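Local coordinates for protein glycoside hydrolase YxiA (PDB 3LV4) that probably hydrolyses glycosidic bonds in L-arabinan as a calcium-binding family 43 glycoside hydrolase related to endo-1,5-alpha-arabinosidases, at residues Y90-A95 with L173-K178; P149-F152 with K158-M161; A203-H208 with Y214-S219; H323-N328 with P333-H338. All coordinates share one frame; numbering follows the deposited sequence.

Interaction 1: Y90-A95 with L173-K178; sequences YMYYNA and LEMDKK
Y92 lays the CE1 corner of its ring against the terminal methyl of M175, a selenomethionine, with CE1 and CE 3.6 Å apart. The two side chains reach for each other from opposite directions, and the methyl meets the ring obliquely. Both are needed to span the gap, since the CA atoms of Y92 and M175 lie 12.0 Å apart. M175 manages this with a folded chain: chi2 of -63° and chi3 of -85° curl CE back toward the tyrosine, a compact shape that presents the methyl instead of the selenium. The phenol oxygen sits farther off, OH of Y92 being 4.2 Å from CE of M175, and its hydrogen bond is made with the carbonyl of G180. Y90 approaches the other end of 173-178, where its OH lies 3.8 Å from O of K178; that hydroxyl is hydrogen-bonded to D86. K178 is held in an Asx turn, in which OD1 of D176 accepts from N of K178 at 2.7 Å, met nearly along the C-O axis. With only 105 Å² buried between the segments, this is a sparse contact made by the ends of Y90, Y92 and M175, with K178 contributing its backbone carbonyl. It joins two different four-stranded antiparallel sheets, those containing strands 89-96 and 170-175, as expected for neighbouring blades of the five-bladed beta-propeller of glycoside hydrolase family 43.

Interaction 2: P149-F152 with K158-M161; sequences PHTF and KLWM
F152 and W160 exchange two backbone hydrogen bonds, F152 N to W160 O and W160 N to F152 O, each 2.8 Å long, the second with an N-H...O angle of 167°. They form the hydrogen-bonded pair of an antiparallel beta-hairpin, strands 150-153 and 159-163, at one edge of a four-stranded propeller blade. Next along is the non-hydrogen-bonded pair T151 and M161, where CA of T151 makes a C-H...O contact of 3.2 Å with O of W160. K158 carries its charge away from the hairpin partner to a salt bridge with E174.

The two sheet faces differ. On one, F152 takes chi1 67°, with CG lodged between its backbone N and carbonyl carbon, which swings the ring against the side chain of W160. CB of W160 then stands over one face of the phenyl as a CH-pi contact, 4.0 Å from the ring centroid, while the indole is slid aside with its five-membered ring at 25° to the phenyl. On the other, M161, a selenomethionine, runs extended as far as selenium, which touches CB of P149 at 3.7 Å. OG1 of T151 is buried here without a polar partner in the model and lies 3.4 Å from CG of M161.

Interaction 3: A203-H208 with Y214-S219; sequences AYILYH and YYLYMS
Y204 and L206 pair with Y217 and Y215 through four backbone hydrogen bonds, and the antiparallel strands run at 156° with axes 4.4 Å apart at closest. The shortest of these bonds runs from Y217 N to Y204 O, 2.7 Å. Between the two bonded pairs, CA of I205 directs a C-H...O contact of 3.2 Å at O of Y215. The most intimate side-chain meeting is Y207 with Y214. CD2 of Y207 hangs over the centre of the Y214 ring, 3.5 Å from CZ, giving an edge-to-face pair with planes at 52°. The first torsions differ: Y207 has CG anti to its backbone N (chi1 -178°), Y214 has CG beside its own, and this carries the Y207 ring across the face of the Y214 ring. I205 meets the rim of the same ring, CG2 to CD2 of Y214 at 4.0 Å, and its CG1 packs on CD1 of L216 at 3.8 Å.

This hairpin, strands 200-208 and 213-220, belongs to a blade of the family 43 beta-propeller, and the proton donor predicted from the family, E201, lies on the first strand. On its other face the rings of Y215 and Y217 turn their edges to the backbone: O of L206 lies in the plane of Y215, 3.4 Å from CD2, and O of Y204 similarly borders Y217. CE2 of Y215 also touches CB of H208, 3.9 Å away. The Y215 hydroxyl is hydrogen-bonded to G331 and T211, and that of Y214 to Q155.

Interaction 4: H323-N328 with P333-H338; sequences HQLLMN and PVVAPH
H323 sets its imidazole against the end of 333-338 and donates from ND1 to O of A336, 2.8 Å away and almost straight at 171°. The acceptor lies in the ring plane, while the carbonyl carbon of H338 sits over one ring face. NE2 is hydrogen-bonded to the hydroxyl of Y286, so both nitrogens are engaged and the rotation of the ring is fixed. V335 turns CG1 anti to its backbone N (chi1 -174°), placing that methyl 3.6 Å from CB of H323 and its other methyl, CG2, 3.9 Å from CD2 of L325. V334 places CG2 in the position flanked by N and the carbonyl carbon, where it packs on CB of L326 at 3.7 Å. M327, a selenomethionine, bends at chi2 and chi3 to lay SE beside N of P333. Backbone bonds join L326 with V334 in both directions and A336 N with Q324 O, and a water bridges Q324 N and H338 O. L325 and P333 face Y217 of strand 213-220, whereas L326 and V334 face strands 407-418 and 423-432. Strand 333-335 of this hairpin is thus the outermost strand of a four-stranded propeller blade, packed between a neighbouring blade and the lipocalin-like C-terminal domain.

All four contacts are mostly buried, but they do different work. Interactions 2, 3 and 4 are hairpins knit by backbone hydrogen bonds, whereas interaction 1 bridges separate sheets without backbone pairing and buries the least surface. Segment 173-178 of interaction 1 lies on the strand next to 159-163 of interaction 2, with M175 N probably hydrogen-bonded to L159 O. Interaction 2 meets interaction 3 through H150, whose ND1 is probably hydrogen-bonded to I205 N and whose ring stacks on Y204 near a calcium ion. Interaction 3 touches interaction 4 by apolar packing, Y217 against P333 and L325. Interactions 1 and 4 lie on opposite sides of the chain's centre, about 29 Å between centres.

Interaction 1: Y90-A95 with L173-K178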
# COMPACT_ATOMS: atom_id res chain seq x y z
N TYR A 90 19.59 -2.50 -4.62
CA TYR A 90 19.53 -1.11 -5.03
C TYR A 90 18.49 -0.38 -4.20
O TYR A 90 17.29 -0.67 -4.31
CB TYR A 90 19.18 -1.02 -6.52
CG TYR A 90 20.34 -1.42 -7.41
CD1 TYR A 90 20.79 -2.74 -7.47
CD2 TYR A 90 20.99 -0.47 -8.18
CE1 TYR A 90 21.85 -3.09 -8.26
CE2 TYR A 90 22.05 -0.80 -8.98
CZ TYR A 90 22.48 -2.11 -9.03
OH TYR A 90 23.55 -2.42 -9.83
N MSE A 91 18.96 0.54 -3.36
CA MSE A 91 18.09 1.36 -2.55
C MSE A 91 17.82 2.70 -3.21
O MSE A 91 18.74 3.48 -3.50
CB MSE A 91 18.69 1.60 -1.16
CG MSE A 91 17.83 2.52 -0.29
SE MSE A 91 18.68 2.93 1.44
CE MSE A 91 18.58 1.14 2.23
N TYR A 92 16.55 2.97 -3.46
CA TYR A 92 16.13 4.26 -3.95
C TYR A 92 15.72 5.08 -2.74
O TYR A 92 14.66 4.87 -2.16
CB TYR A 92 15.00 4.07 -4.97
CG TYR A 92 15.54 3.34 -6.19
CD1 TYR A 92 15.99 4.04 -7.30
CD2 TYR A 92 15.68 1.95 -6.19
CE1 TYR A 92 16.51 3.38 -8.41
CE2 TYR A 92 16.21 1.28 -7.29
CZ TYR A 92 16.62 2.01 -8.40
OH TYR A 92 17.16 1.36 -9.49
N TYR A 93 16.60 6.00 -2.35
CA TYR A 93 16.42 6.77 -1.13
C TYR A 93 16.00 8.19 -1.47
O TYR A 93 16.22 8.66 -2.60
CB TYR A 93 17.72 6.79 -0.31
CG TYR A 93 18.84 7.53 -1.01
CD1 TYR A 93 18.88 8.92 -1.01
CD2 TYR A 93 19.85 6.85 -1.67
CE1 TYR A 93 19.89 9.61 -1.66
CE2 TYR A 93 20.88 7.53 -2.31
CZ TYR A 93 20.89 8.92 -2.30
OH TYR A 93 21.90 9.60 -2.94
N ASN A 94 15.40 8.88 -0.50
CA ASN A 94 14.93 10.23 -0.74
C ASN A 94 14.75 10.99 0.57
O ASN A 94 14.52 10.40 1.63
CB ASN A 94 13.63 10.21 -1.55
CG ASN A 94 12.57 9.32 -0.92
OD1 ASN A 94 12.48 8.12 -1.20
ND2 ASN A 94 11.75 9.90 -0.08
N ALA A 95 14.87 12.31 0.49
CA ALA A 95 14.59 13.17 1.64
C ALA A 95 13.75 14.34 1.16
O ALA A 95 13.82 14.72 -0.01
CB ALA A 95 15.88 13.66 2.27
N LEU A 173 8.89 5.99 -14.52
CA LEU A 173 10.08 6.13 -15.37
C LEU A 173 10.58 4.76 -15.78
O LEU A 173 10.52 3.81 -14.99
CB LEU A 173 11.19 6.83 -14.58
CG LEU A 173 11.08 8.36 -14.47
CD1 LEU A 173 11.93 8.90 -13.34
CD2 LEU A 173 11.49 9.00 -15.80
N GLU A 174 11.08 4.64 -17.01
CA GLU A 174 11.76 3.42 -17.39
C GLU A 174 13.20 3.48 -16.90
O GLU A 174 13.85 4.53 -17.00
CB GLU A 174 11.74 3.18 -18.90
CG GLU A 174 12.18 1.77 -19.25
CD GLU A 174 11.90 1.39 -20.69
OE1 GLU A 174 12.15 0.22 -21.03
OE2 GLU A 174 11.43 2.26 -21.47
N MSE A 175 13.69 2.37 -16.36
CA MSE A 175 15.01 2.35 -15.72
C MSE A 175 16.00 1.49 -16.49
O MSE A 175 15.62 0.55 -17.20
CB MSE A 175 14.90 1.83 -14.28
CG MSE A 175 13.80 2.50 -13.46
SE MSE A 175 14.10 4.42 -13.22
CE MSE A 175 15.29 4.37 -11.65
N ASP A 176 17.28 1.83 -16.35
CA ASP A 176 18.38 1.06 -16.90
C ASP A 176 18.66 -0.17 -16.02
O ASP A 176 18.97 -0.03 -14.84
CB ASP A 176 19.63 1.95 -17.00
CG ASP A 176 20.77 1.29 -17.73
OD1 ASP A 176 21.24 0.22 -17.28
OD2 ASP A 176 21.21 1.85 -18.77
N LYS A 177 18.52 -1.36 -16.59
CA LYS A 177 18.67 -2.61 -15.84
C LYS A 177 20.09 -2.88 -15.35
O LYS A 177 20.32 -3.76 -14.52
CB LYS A 177 18.20 -3.78 -16.70
CG LYS A 177 16.71 -3.85 -16.86
CD LYS A 177 16.29 -5.13 -17.55
CE LYS A 177 16.61 -5.10 -19.03
NZ LYS A 177 16.06 -6.31 -19.71
N LYS A 178 21.05 -2.13 -15.88
CA LYS A 178 22.45 -2.34 -15.51
C LYS A 178 22.94 -1.33 -14.48
O LYS A 178 23.70 -1.67 -13.58
CB LYS A 178 23.34 -2.34 -16.75
CG LYS A 178 23.05 -3.48 -17.71
CD LYS A 178 23.90 -3.39 -18.96
CE LYS A 178 23.66 -4.59 -19.88
NZ LYS A 178 24.36 -4.43 -21.19

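Interaction 2: P149-F152 with K158-M161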
# COMPACT_ATOMS: atom_id res chain seq x y z
N PRO A 149 9.52 6.06 -4.01
CA PRO A 149 9.69 5.18 -5.17
C PRO A 149 9.31 3.72 -4.92
O PRO A 149 9.37 3.22 -3.80
CB PRO A 149 11.20 5.26 -5.42
CG PRO A 149 11.76 5.42 -4.01
CD PRO A 149 10.81 6.42 -3.39
N HIS A 150 8.90 3.05 -6.00
CA HIS A 150 8.88 1.60 -6.07
C HIS A 150 9.49 1.19 -7.40
O HIS A 150 8.95 1.50 -8.46
CB HIS A 150 7.46 1.04 -5.97
CG HIS A 150 7.40 -0.44 -6.18
ND1 HIS A 150 6.32 -1.07 -6.74
CD2 HIS A 150 8.32 -1.40 -5.92
CE1 HIS A 150 6.56 -2.37 -6.80
NE2 HIS A 150 7.77 -2.60 -6.31
N THR A 151 10.61 0.49 -7.33
CA THR A 151 11.34 0.06 -8.52
C THR A 151 11.10 -1.42 -8.73
O THR A 151 11.33 -2.23 -7.82
CB THR A 151 12.84 0.33 -8.36
OG1 THR A 151 13.05 1.75 -8.23
CG2 THR A 151 13.62 -0.20 -9.57
N PHE A 152 10.61 -1.78 -9.90
CA PHE A 152 10.16 -3.15 -10.11
C PHE A 152 10.36 -3.58 -11.54
O PHE A 152 10.34 -2.75 -12.46
CB PHE A 152 8.68 -3.29 -9.74
CG PHE A 152 7.76 -2.53 -10.66
CD1 PHE A 152 7.10 -3.17 -11.70
CD2 PHE A 152 7.54 -1.17 -10.47
CE1 PHE A 152 6.26 -2.47 -12.55
CE2 PHE A 152 6.69 -0.46 -11.31
CZ PHE A 152 6.05 -1.11 -12.36
N LYS A 158 11.51 -5.68 -18.18
CA LYS A 158 11.84 -4.25 -18.20
C LYS A 158 11.77 -3.71 -16.78
O LYS A 158 10.91 -4.11 -16.01
CB LYS A 158 10.85 -3.46 -19.05
CG LYS A 158 10.93 -3.73 -20.53
CD LYS A 158 10.06 -2.71 -21.25
CE LYS A 158 10.05 -1.40 -20.50
NZ LYS A 158 9.53 -0.27 -21.32
N LEU A 159 12.66 -2.78 -16.46
CA LEU A 159 12.72 -2.22 -15.12
C LEU A 159 12.04 -0.85 -15.10
O LEU A 159 12.31 -0.01 -15.97
CB LEU A 159 14.18 -2.09 -14.66
CG LEU A 159 14.45 -1.69 -13.21
CD1 LEU A 159 13.85 -2.73 -12.26
CD2 LEU A 159 15.94 -1.54 -12.96
N TRP A 160 11.15 -0.64 -14.13
CA TRP A 160 10.40 0.61 -13.99
C TRP A 160 10.57 1.16 -12.59
O TRP A 160 10.88 0.41 -11.66
CB TRP A 160 8.90 0.37 -14.20
CG TRP A 160 8.52 -0.17 -15.54
CD1 TRP A 160 8.40 -1.49 -15.90
CD2 TRP A 160 8.17 0.59 -16.71
NE1 TRP A 160 8.01 -1.59 -17.22
CE2 TRP A 160 7.87 -0.33 -17.74
CE3 TRP A 160 8.10 1.97 -16.99
CZ2 TRP A 160 7.49 0.08 -19.02
CZ3 TRP A 160 7.73 2.37 -18.27
CH2 TRP A 160 7.42 1.43 -19.26
N MSE A 161 10.35 2.46 -12.44
CA MSE A 161 10.18 3.04 -11.11
C MSE A 161 8.97 3.97 -11.09
O MSE A 161 8.94 4.97 -11.82
CB MSE A 161 11.42 3.82 -10.67
CG MSE A 161 11.25 4.43 -9.28
SE MSE A 161 12.77 5.58 -8.76
CE MSE A 161 12.42 7.07 -9.98

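Interaction 3: A203-H208 with Y214-S219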
# COMPACT_ATOMS: atom_id res chain seq x y z
N ALA A 203 2.78 4.98 -4.04
CA ALA A 203 2.51 4.07 -5.15
C ALA A 203 3.24 2.73 -5.01
O ALA A 203 4.38 2.66 -4.54
CB ALA A 203 2.86 4.72 -6.48
N TYR A 204 2.58 1.66 -5.44
CA TYR A 204 3.22 0.36 -5.46
C TYR A 204 2.55 -0.48 -6.54
O TYR A 204 1.33 -0.59 -6.56
CB TYR A 204 3.11 -0.34 -4.10
CG TYR A 204 4.13 -1.43 -3.94
CD1 TYR A 204 3.87 -2.73 -4.36
CD2 TYR A 204 5.39 -1.16 -3.40
CE1 TYR A 204 4.81 -3.73 -4.24
CE2 TYR A 204 6.34 -2.15 -3.28
CZ TYR A 204 6.05 -3.43 -3.70
OH TYR A 204 7.01 -4.42 -3.58
N ILE A 205 3.35 -1.07 -7.44
CA ILE A 205 2.77 -1.86 -8.53
C ILE A 205 3.08 -3.35 -8.41
O ILE A 205 4.25 -3.75 -8.34
CB ILE A 205 3.19 -1.31 -9.92
CG1 ILE A 205 2.55 0.07 -10.14
CG2 ILE A 205 2.75 -2.28 -11.04
CD1 ILE A 205 3.15 0.88 -11.27
N LEU A 206 2.02 -4.16 -8.36
CA LEU A 206 2.17 -5.61 -8.28
C LEU A 206 1.41 -6.32 -9.40
O LEU A 206 0.21 -6.10 -9.59
CB LEU A 206 1.66 -6.13 -6.92
CG LEU A 206 1.87 -7.64 -6.74
CD1 LEU A 206 3.37 -7.92 -6.62
CD2 LEU A 206 1.14 -8.19 -5.54
N TYR A 207 2.11 -7.19 -10.12
CA TYR A 207 1.51 -8.03 -11.15
C TYR A 207 0.95 -9.31 -10.55
O TYR A 207 1.57 -9.91 -9.68
CB TYR A 207 2.55 -8.39 -12.20
CG TYR A 207 2.04 -9.22 -13.36
CD1 TYR A 207 2.28 -10.59 -13.43
CD2 TYR A 207 1.32 -8.63 -14.40
CE1 TYR A 207 1.82 -11.35 -14.52
CE2 TYR A 207 0.86 -9.37 -15.47
CZ TYR A 207 1.11 -10.73 -15.53
OH TYR A 207 0.64 -11.45 -16.60
N HIS A 208 -0.22 -9.73 -11.00
CA HIS A 208 -0.72 -11.04 -10.60
C HIS A 208 -0.85 -11.93 -11.82
O HIS A 208 -1.52 -11.57 -12.79
CB HIS A 208 -2.07 -10.95 -9.88
CG HIS A 208 -2.41 -12.19 -9.12
ND1 HIS A 208 -2.86 -13.34 -9.73
CD2 HIS A 208 -2.36 -12.47 -7.79
CE1 HIS A 208 -3.07 -14.27 -8.81
NE2 HIS A 208 -2.77 -13.77 -7.63
N TYR A 214 -1.53 -5.66 -13.88
CA TYR A 214 -0.72 -4.91 -12.93
C TYR A 214 -1.67 -4.11 -12.04
O TYR A 214 -2.59 -3.45 -12.53
CB TYR A 214 0.24 -3.96 -13.66
CG TYR A 214 1.27 -4.69 -14.49
CD1 TYR A 214 0.98 -5.10 -15.79
CD2 TYR A 214 2.52 -4.98 -13.97
CE1 TYR A 214 1.91 -5.77 -16.54
CE2 TYR A 214 3.46 -5.66 -14.72
CZ TYR A 214 3.15 -6.05 -16.01
OH TYR A 214 4.08 -6.73 -16.76
N TYR A 215 -1.46 -4.20 -10.73
CA TYR A 215 -2.25 -3.42 -9.78
C TYR A 215 -1.46 -2.26 -9.21
O TYR A 215 -0.40 -2.44 -8.61
CB TYR A 215 -2.78 -4.32 -8.65
CG TYR A 215 -3.68 -5.40 -9.18
CD1 TYR A 215 -5.05 -5.20 -9.29
CD2 TYR A 215 -3.15 -6.61 -9.62
CE1 TYR A 215 -5.87 -6.19 -9.81
CE2 TYR A 215 -3.97 -7.60 -10.14
CZ TYR A 215 -5.32 -7.38 -10.23
OH TYR A 215 -6.13 -8.37 -10.74
N LEU A 216 -2.00 -1.06 -9.41
CA LEU A 216 -1.42 0.15 -8.84
C LEU A 216 -2.06 0.41 -7.48
O LEU A 216 -3.21 0.86 -7.40
CB LEU A 216 -1.65 1.34 -9.77
CG LEU A 216 -1.28 2.72 -9.24
CD1 LEU A 216 0.22 2.81 -8.94
CD2 LEU A 216 -1.70 3.78 -10.26
N TYR A 217 -1.32 0.09 -6.42
CA TYR A 217 -1.72 0.45 -5.07
C TYR A 217 -1.25 1.86 -4.78
O TYR A 217 -0.23 2.30 -5.31
CB TYR A 217 -1.12 -0.52 -4.05
CG TYR A 217 -1.68 -1.92 -4.16
CD1 TYR A 217 -1.10 -2.86 -5.00
CD2 TYR A 217 -2.80 -2.30 -3.43
CE1 TYR A 217 -1.61 -4.14 -5.10
CE2 TYR A 217 -3.32 -3.57 -3.53
CZ TYR A 217 -2.73 -4.48 -4.36
OH TYR A 217 -3.25 -5.74 -4.46
N MSE A 218 -2.01 2.57 -3.96
CA MSE A 218 -1.67 3.93 -3.57
C MSE A 218 -2.42 4.30 -2.31
O MSE A 218 -3.40 3.65 -1.94
CB MSE A 218 -2.00 4.90 -4.70
CG MSE A 218 -3.37 4.72 -5.26
SE MSE A 218 -3.53 5.48 -7.06
CE MSE A 218 -5.08 4.41 -7.63
N SER A 219 -1.94 5.33 -1.63
CA SER A 219 -2.59 5.80 -0.42
C SER A 219 -3.21 7.15 -0.67
O SER A 219 -2.55 8.06 -1.20
CB SER A 219 -1.59 5.86 0.75
OG SER A 219 -1.17 4.55 1.09

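Interaction 4: H323-N328 with P333-H338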
# COMPACT_ATOMS: atom_id res chain seq x y z
N HIS A 323 -1.55 -8.36 5.86
CA HIS A 323 -2.82 -9.06 5.59
C HIS A 323 -2.75 -9.80 4.27
O HIS A 323 -2.27 -9.27 3.28
CB HIS A 323 -4.02 -8.10 5.54
CG HIS A 323 -4.40 -7.53 6.88
ND1 HIS A 323 -5.71 -7.46 7.31
CD2 HIS A 323 -3.64 -7.00 7.87
CE1 HIS A 323 -5.74 -6.91 8.51
NE2 HIS A 323 -4.51 -6.62 8.87
N GLN A 324 -3.27 -11.03 4.26
CA GLN A 324 -3.37 -11.78 3.02
C GLN A 324 -4.30 -11.07 2.04
O GLN A 324 -5.33 -10.52 2.44
CB GLN A 324 -3.86 -13.20 3.31
CG GLN A 324 -3.84 -14.09 2.10
CD GLN A 324 -3.88 -15.57 2.45
OE1 GLN A 324 -4.05 -15.97 3.61
NE2 GLN A 324 -3.74 -16.39 1.44
N LEU A 325 -3.92 -11.07 0.77
CA LEU A 325 -4.78 -10.56 -0.30
C LEU A 325 -5.42 -11.73 -1.04
O LEU A 325 -4.74 -12.68 -1.43
CB LEU A 325 -3.96 -9.73 -1.31
CG LEU A 325 -3.47 -8.35 -0.86
CD1 LEU A 325 -2.37 -7.84 -1.80
CD2 LEU A 325 -4.63 -7.36 -0.80
N LEU A 326 -6.74 -11.64 -1.23
CA LEU A 326 -7.49 -12.66 -1.94
C LEU A 326 -7.93 -12.05 -3.27
O LEU A 326 -7.84 -10.84 -3.45
CB LEU A 326 -8.69 -13.11 -1.11
CG LEU A 326 -8.34 -13.42 0.36
CD1 LEU A 326 -9.59 -13.68 1.20
CD2 LEU A 326 -7.36 -14.59 0.45
N MSE A 327 -8.37 -12.88 -4.20
CA MSE A 327 -8.76 -12.37 -5.52
C MSE A 327 -10.22 -12.71 -5.81
O MSE A 327 -10.61 -13.88 -5.83
CB MSE A 327 -7.87 -12.96 -6.61
CG MSE A 327 -8.01 -12.29 -7.96
SE MSE A 327 -7.36 -10.44 -7.98
CE MSE A 327 -5.42 -10.75 -8.12
N ASN A 328 -11.04 -11.68 -6.04
CA ASN A 328 -12.46 -11.92 -6.28
C ASN A 328 -12.71 -12.34 -7.72
O ASN A 328 -11.78 -12.32 -8.54
CB ASN A 328 -13.34 -10.74 -5.82
CG ASN A 328 -13.37 -9.58 -6.80
OD1 ASN A 328 -12.81 -9.63 -7.90
ND2 ASN A 328 -14.05 -8.50 -6.39
N PRO A 333 -8.41 -7.44 -6.13
CA PRO A 333 -7.93 -8.03 -4.88
C PRO A 333 -8.73 -7.52 -3.69
O PRO A 333 -9.09 -6.34 -3.66
CB PRO A 333 -6.48 -7.54 -4.79
CG PRO A 333 -6.47 -6.24 -5.54
CD PRO A 333 -7.53 -6.36 -6.62
N VAL A 334 -9.03 -8.40 -2.74
CA VAL A 334 -9.72 -8.01 -1.51
C VAL A 334 -8.81 -8.32 -0.32
O VAL A 334 -8.07 -9.31 -0.34
CB VAL A 334 -11.10 -8.71 -1.36
CG1 VAL A 334 -11.99 -8.41 -2.58
CG2 VAL A 334 -10.94 -10.21 -1.18
N VAL A 335 -8.84 -7.46 0.69
CA VAL A 335 -7.99 -7.65 1.86
C VAL A 335 -8.71 -8.51 2.90
O VAL A 335 -9.84 -8.21 3.29
CB VAL A 335 -7.62 -6.28 2.49
CG1 VAL A 335 -6.60 -6.45 3.62
CG2 VAL A 335 -7.07 -5.36 1.41
N ALA A 336 -8.06 -9.59 3.35
CA ALA A 336 -8.59 -10.38 4.46
C ALA A 336 -8.73 -9.46 5.67
O ALA A 336 -7.86 -8.63 5.92
CB ALA A 336 -7.66 -11.54 4.77
N PRO A 337 -9.84 -9.57 6.42
CA PRO A 337 -10.07 -8.60 7.51
C PRO A 337 -9.05 -8.67 8.66
O PRO A 337 -8.82 -7.65 9.31
CB PRO A 337 -11.47 -8.96 8.01
CG PRO A 337 -12.14 -9.64 6.82
CD PRO A 337 -11.02 -10.42 6.17
N HIS A 338 -8.47 -9.84 8.92
CA HIS A 338 -7.50 -9.98 10.01
C HIS A 338 -6.07 -10.19 9.53
O HIS A 338 -5.85 -10.70 8.43
CB HIS A 338 -7.90 -11.11 10.94
CG HIS A 338 -9.25 -10.92 11.56
ND1 HIS A 338 -9.51 -9.91 12.45
CD2 HIS A 338 -10.41 -11.59 11.39
CE1 HIS A 338 -10.78 -9.97 12.81
NE2 HIS A 338 -11.35 -10.98 12.18
O HOH W 1 -4.33 -12.25 6.54